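Local coordinates for taurine dioxygenase (Burkholderia ambifaria, PDB 5VN6), which probably catalyses the iron- and 2-oxoglutarate-dependent hydroxylation of taurine, releasing sulfite, as a TfdA-family enzyme of the cupin clan that carries a magnesium ion in this crystal, at residues Gln152-Ala164 / Arg175-Val189. Residues are numbered along the deposited sequence; the frame is centred on the assembly and turned at random.
Sequences QIADLRARHSIEA and RLALKAQYPDAEHPV
A158 and H187 form a hydrogen-bonded pair between strands 157-160 and 185-188, the two inner strands of a four-stranded antiparallel sheet in this TauD/TfdA-type cupin fold. The evidence is the reciprocal backbone bonding: H187 N reaches A158 O at 2.8 Å, A158 N returns to H187 O at 3.0 Å, and the H160-A185 pair repeats the pattern. The interstrand angle of 143° records the twist, and V189 N to L156 O adds one further bond past the last bridge.

Charged groups line the sheet face bearing R159 and E186. R157, bent at chi3 (59°), brings NE to the anti side of E186 OE2 at 2.6 Å, and water 1 links its NH2 to the same oxygen. R159 instead places a guanidinium face over E186 OE1, a purely electrostatic pairing, while its NH1 donates to D184 O, near the guanidinium plane, at 2.7 Å. T211 also bonds E186 OE1.

Beyond the strands, E163 spreads its carboxylate between two cations of helix 172-181. K179 NZ meets E163 OE1 at 2.6 Å from above the carboxylate plane and also pairs with D184 OD2; R175 NH1 gives E163 OE2 a weak bond within a salt bridge. Nearby, I162 CG2 packs on L178 and Y182.

On the other sheet face lies H160, its side chain about 8 Å from that of the magnesium ligand H106; S110 bonds H160 ND1. There the H187 edge meets the H160 face in a T-shaped pair, planes 77° apart, with H187 CD2 lying 3.5 Å from H160 CD2.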
loop_
_atom_site.group_PDB
_atom_site.type_symbol
_atom_site.label_atom_id
_atom_site.label_comp_id
_atom_site.label_asym_id
_atom_site.label_seq_id
_atom_site.Cartn_x
_atom_site.Cartn_y
_atom_site.Cartn_z
ATOM N N GLN A 152 -11.792 23.224 5.790
ATOM C CA GLN A 152 -10.747 23.509 6.762
ATOM C C GLN A 152 -9.385 23.742 6.106
ATOM O O GLN A 152 -8.602 24.563 6.598
ATOM C CB GLN A 152 -10.668 22.342 7.757
ATOM C CG GLN A 152 -9.506 22.394 8.757
ATOM C CD GLN A 152 -9.841 23.046 10.091
ATOM O OE1 GLN A 152 -10.581 24.025 10.153
ATOM N NE2 GLN A 152 -9.296 22.488 11.173
ATOM N N ILE A 153 -9.068 23.038 5.012
ATOM C CA ILE A 153 -7.716 23.099 4.442
ATOM C C ILE A 153 -7.614 24.040 3.249
ATOM O O ILE A 153 -6.507 24.243 2.733
ATOM C CB ILE A 153 -7.197 21.697 4.052
ATOM C CG1 ILE A 153 -7.933 21.168 2.817
ATOM C CG2 ILE A 153 -7.334 20.721 5.249
ATOM C CD1 ILE A 153 -7.388 19.836 2.288
ATOM N N ALA A 154 -8.726 24.647 2.818
ATOM C CA ALA A 154 -8.749 25.362 1.542
ATOM C C ALA A 154 -7.631 26.398 1.422
ATOM O O ALA A 154 -6.945 26.454 0.397
ATOM C CB ALA A 154 -10.114 26.021 1.343
ATOM N N ASP A 155 -7.397 27.200 2.463
ATOM C CA ASP A 155 -6.377 28.244 2.389
ATOM C C ASP A 155 -5.087 27.891 3.135
ATOM O O ASP A 155 -4.202 28.744 3.260
ATOM C CB ASP A 155 -6.941 29.590 2.888
ATOM C CG ASP A 155 -7.385 29.558 4.349
ATOM O OD1 ASP A 155 -6.929 28.685 5.119
ATOM O OD2 ASP A 155 -8.223 30.403 4.728
ATOM N N LEU A 156 -4.947 26.660 3.613
ATOM C CA LEU A 156 -3.761 26.299 4.369
ATOM C C LEU A 156 -2.529 26.252 3.472
ATOM O O LEU A 156 -2.595 25.871 2.305
ATOM C CB LEU A 156 -3.954 24.935 5.054
ATOM C CG LEU A 156 -4.873 24.914 6.275
ATOM C CD1 LEU A 156 -5.003 23.481 6.871
ATOM C CD2 LEU A 156 -4.367 25.925 7.325
ATOM N N ARG A 157 -1.393 26.629 4.048
ATOM C CA ARG A 157 -0.087 26.499 3.422
ATOM C C ARG A 157 0.815 25.785 4.416
ATOM O O ARG A 157 0.573 25.813 5.625
ATOM C CB ARG A 157 0.502 27.861 3.027
ATOM C CG ARG A 157 -0.467 28.710 2.212
ATOM C CD ARG A 157 0.062 30.119 1.839
ATOM N NE ARG A 157 1.296 30.070 1.068
ATOM C CZ ARG A 157 1.350 29.707 -0.213
ATOM N NH1 ARG A 157 0.239 29.347 -0.850
ATOM N NH2 ARG A 157 2.513 29.684 -0.856
ATOM N N ALA A 158 1.861 25.138 3.909
ATOM C CA ALA A 158 2.690 24.296 4.768
ATOM C C ALA A 158 4.109 24.282 4.226
ATOM O O ALA A 158 4.336 24.570 3.049
ATOM C CB ALA A 158 2.126 22.873 4.846
ATOM N N ARG A 159 5.071 23.943 5.089
ATOM C CA ARG A 159 6.482 23.961 4.710
ATOM C C ARG A 159 7.031 22.547 4.527
ATOM O O ARG A 159 6.660 21.624 5.267
ATOM C CB ARG A 159 7.316 24.757 5.719
ATOM C CG ARG A 159 7.290 26.267 5.379
ATOM C CD ARG A 159 8.186 27.154 6.236
ATOM N NE ARG A 159 7.787 28.555 6.095
ATOM C CZ ARG A 159 8.126 29.350 5.078
ATOM N NH1 ARG A 159 8.897 28.909 4.099
ATOM N NH2 ARG A 159 7.691 30.598 5.039
ATOM N N HIS A 160 7.890 22.393 3.509
ATOM C CA HIS A 160 8.513 21.130 3.107
ATOM C C HIS A 160 10.018 21.275 3.245
ATOM O O HIS A 160 10.607 22.183 2.649
ATOM C CB HIS A 160 8.171 20.784 1.662
ATOM C CG HIS A 160 6.707 20.756 1.374
ATOM N ND1 HIS A 160 6.099 19.686 0.760
ATOM C CD2 HIS A 160 5.728 21.660 1.619
ATOM C CE1 HIS A 160 4.810 19.935 0.624
ATOM N NE2 HIS A 160 4.552 21.119 1.152
ATOM N N SER A 161 10.642 20.386 4.009
ATOM C CA SER A 161 11.983 20.644 4.512
ATOM C C SER A 161 12.955 19.568 4.059
ATOM O O SER A 161 12.728 18.382 4.298
ATOM C CB SER A 161 11.979 20.729 6.047
ATOM O OG SER A 161 13.296 20.686 6.547
ATOM N N ILE A 162 14.064 19.984 3.445
ATOM C CA ILE A 162 15.119 19.004 3.240
ATOM C C ILE A 162 15.945 18.881 4.512
ATOM O O ILE A 162 16.528 17.818 4.780
ATOM C CB ILE A 162 15.994 19.354 2.022
ATOM C CG1 ILE A 162 16.867 18.154 1.651
ATOM C CG2 ILE A 162 16.904 20.547 2.326
ATOM C CD1 ILE A 162 17.577 18.293 0.331
ATOM N N GLU A 163 15.984 19.948 5.321
ATOM C CA GLU A 163 16.696 19.912 6.595
ATOM C C GLU A 163 16.254 18.737 7.458
ATOM O O GLU A 163 17.088 18.021 8.024
ATOM C CB GLU A 163 16.486 21.218 7.367
ATOM C CG GLU A 163 17.048 21.105 8.767
ATOM C CD GLU A 163 16.792 22.302 9.651
ATOM O OE1 GLU A 163 15.713 22.915 9.571
ATOM O OE2 GLU A 163 17.697 22.629 10.437
ATOM N N ALA A 164 14.936 18.549 7.597
ATOM C CA ALA A 164 14.380 17.561 8.514
ATOM C C ALA A 164 14.282 16.164 7.912
ATOM O O ALA A 164 13.941 15.215 8.633
ATOM C CB ALA A 164 12.996 18.015 9.006
ATOM N N ARG A 175 24.121 19.901 8.283
ATOM C CA ARG A 175 22.669 20.035 8.208
ATOM C C ARG A 175 22.261 21.499 8.044
ATOM O O ARG A 175 21.397 21.825 7.222
ATOM C CB ARG A 175 21.998 19.419 9.443
ATOM C CG ARG A 175 20.506 19.789 9.562
ATOM C CD ARG A 175 19.723 18.885 10.533
ATOM N NE ARG A 175 20.124 19.023 11.947
ATOM C CZ ARG A 175 19.832 20.066 12.726
ATOM N NH1 ARG A 175 19.172 21.107 12.233
ATOM N NH2 ARG A 175 20.209 20.078 13.998
ATOM N N LEU A 176 22.878 22.399 8.818
ATOM C CA LEU A 176 22.499 23.808 8.743
ATOM C C LEU A 176 22.921 24.436 7.416
ATOM O O LEU A 176 22.184 25.256 6.854
ATOM C CB LEU A 176 23.081 24.576 9.932
ATOM C CG LEU A 176 22.553 24.231 11.328
ATOM C CD1 LEU A 176 23.030 25.272 12.342
ATOM C CD2 LEU A 176 21.024 24.142 11.338
ATOM N N ALA A 177 24.103 24.071 6.904
ATOM C CA ALA A 177 24.513 24.533 5.578
ATOM C C ALA A 177 23.530 24.068 4.511
ATOM O O ALA A 177 23.138 24.843 3.630
ATOM C CB ALA A 177 25.924 24.032 5.254
ATOM N N LEU A 178 23.117 22.803 4.578
ATOM C CA LEU A 178 22.112 22.310 3.645
ATOM C C LEU A 178 20.835 23.138 3.736
ATOM O O LEU A 178 20.229 23.481 2.713
ATOM C CB LEU A 178 21.827 20.840 3.925
ATOM C CG LEU A 178 20.841 20.181 2.961
ATOM C CD1 LEU A 178 21.521 20.002 1.608
ATOM C CD2 LEU A 178 20.383 18.856 3.536
ATOM N N LYS A 179 20.419 23.483 4.952
ATOM C CA LYS A 179 19.212 24.290 5.121
ATOM C C LYS A 179 19.379 25.671 4.499
ATOM O O LYS A 179 18.449 26.190 3.871
ATOM C CB LYS A 179 18.864 24.409 6.605
ATOM C CG LYS A 179 17.618 25.241 6.901
ATOM C CD LYS A 179 17.521 25.552 8.393
ATOM C CE LYS A 179 16.213 26.248 8.731
ATOM N NZ LYS A 179 15.072 25.276 8.656
ATOM N N ALA A 180 20.548 26.291 4.686
ATOM C CA ALA A 180 20.800 27.592 4.078
ATOM C C ALA A 180 20.745 27.497 2.561
ATOM O O ALA A 180 20.235 28.397 1.890
ATOM C CB ALA A 180 22.152 28.145 4.542
ATOM N N GLN A 181 21.263 26.403 2.005
ATOM C CA GLN A 181 21.210 26.197 0.564
ATOM C C GLN A 181 19.771 26.040 0.067
ATOM O O GLN A 181 19.427 26.549 -1.004
ATOM C CB GLN A 181 22.064 24.983 0.207
ATOM C CG GLN A 181 22.184 24.667 -1.256
ATOM C CD GLN A 181 23.094 23.477 -1.492
ATOM O OE1 GLN A 181 23.556 22.840 -0.544
ATOM N NE2 GLN A 181 23.353 23.167 -2.755
ATOM N N TYR A 182 18.917 25.313 0.808
ATOM C CA TYR A 182 17.518 25.097 0.412
ATOM C C TYR A 182 16.565 25.403 1.562
ATOM O O TYR A 182 16.114 24.479 2.255
ATOM C CB TYR A 182 17.275 23.664 -0.077
ATOM C CG TYR A 182 18.218 23.195 -1.158
ATOM C CD1 TYR A 182 18.041 23.597 -2.478
ATOM C CD2 TYR A 182 19.266 22.335 -0.868
ATOM C CE1 TYR A 182 18.908 23.177 -3.479
ATOM C CE2 TYR A 182 20.125 21.892 -1.859
ATOM C CZ TYR A 182 19.949 22.322 -3.164
ATOM O OH TYR A 182 20.807 21.886 -4.150
ATOM N N PRO A 183 16.202 26.679 1.765
ATOM C CA PRO A 183 15.252 27.014 2.843
ATOM C C PRO A 183 13.924 26.267 2.693
ATOM O O PRO A 183 13.444 26.042 1.580
ATOM C CB PRO A 183 15.069 28.531 2.693
ATOM C CG PRO A 183 16.298 29.005 1.964
ATOM C CD PRO A 183 16.667 27.875 1.038
ATOM N N ASP A 184 13.341 25.875 3.835
ATOM C CA ASP A 184 12.091 25.117 3.846
ATOM C C ASP A 184 11.037 25.818 2.996
ATOM O O ASP A 184 10.645 26.950 3.287
ATOM C CB ASP A 184 11.566 24.950 5.280
ATOM C CG ASP A 184 12.594 24.345 6.245
ATOM O OD1 ASP A 184 12.187 23.990 7.369
ATOM O OD2 ASP A 184 13.798 24.252 5.918
ATOM N N ALA A 185 10.563 25.138 1.952
ATOM C CA ALA A 185 9.673 25.755 0.981
ATOM C C ALA A 185 8.224 25.679 1.453
ATOM O O ALA A 185 7.735 24.610 1.841
ATOM C CB ALA A 185 9.826 25.087 -0.388
ATOM N N GLU A 186 7.536 26.812 1.404
ATOM C CA GLU A 186 6.111 26.847 1.691
ATOM C C GLU A 186 5.343 26.616 0.397
ATOM O O GLU A 186 5.660 27.220 -0.636
ATOM C CB GLU A 186 5.705 28.186 2.304
ATOM C CG GLU A 186 4.211 28.304 2.545
ATOM C CD GLU A 186 3.841 29.538 3.359
ATOM O OE1 GLU A 186 4.270 29.639 4.527
ATOM O OE2 GLU A 186 3.149 30.428 2.808
ATOM N N HIS A 187 4.335 25.756 0.460
ATOM C CA HIS A 187 3.479 25.412 -0.667
ATOM C C HIS A 187 2.028 25.394 -0.221
ATOM O O HIS A 187 1.739 25.082 0.941
ATOM C CB HIS A 187 3.830 24.031 -1.243
ATOM C CG HIS A 187 5.214 23.958 -1.801
ATOM N ND1 HIS A 187 5.626 24.738 -2.858
ATOM C CD2 HIS A 187 6.280 23.206 -1.449
ATOM C CE1 HIS A 187 6.891 24.474 -3.131
ATOM N NE2 HIS A 187 7.305 23.532 -2.301
ATOM N N PRO A 188 1.092 25.682 -1.123
ATOM C CA PRO A 188 -0.319 25.479 -0.784
ATOM C C PRO A 188 -0.560 24.018 -0.427
ATOM O O PRO A 188 -0.013 23.110 -1.059
ATOM C CB PRO A 188 -1.060 25.859 -2.071
ATOM C CG PRO A 188 -0.037 25.657 -3.164
ATOM C CD PRO A 188 1.275 26.046 -2.539
ATOM N N VAL A 189 -1.392 23.807 0.596
ATOM C CA VAL A 189 -1.803 22.459 0.979
ATOM C C VAL A 189 -2.708 21.860 -0.088
ATOM O O VAL A 189 -2.645 20.658 -0.376
ATOM C CB VAL A 189 -2.485 22.493 2.356
ATOM C CG1 VAL A 189 -3.216 21.175 2.641
ATOM C CG2 VAL A 189 -1.454 22.794 3.454
HETATM O O HOH W 1 4.623 31.450 0.626
HETATM O O HOH W 2 1.888 22.164 1.230
HETATM O O HOH W 3 13.259 22.021 8.822
HETATM O O HOH W 4 13.757 22.764 2.021
HETATM O O HOH W 5 15.590 22.738 4.472
#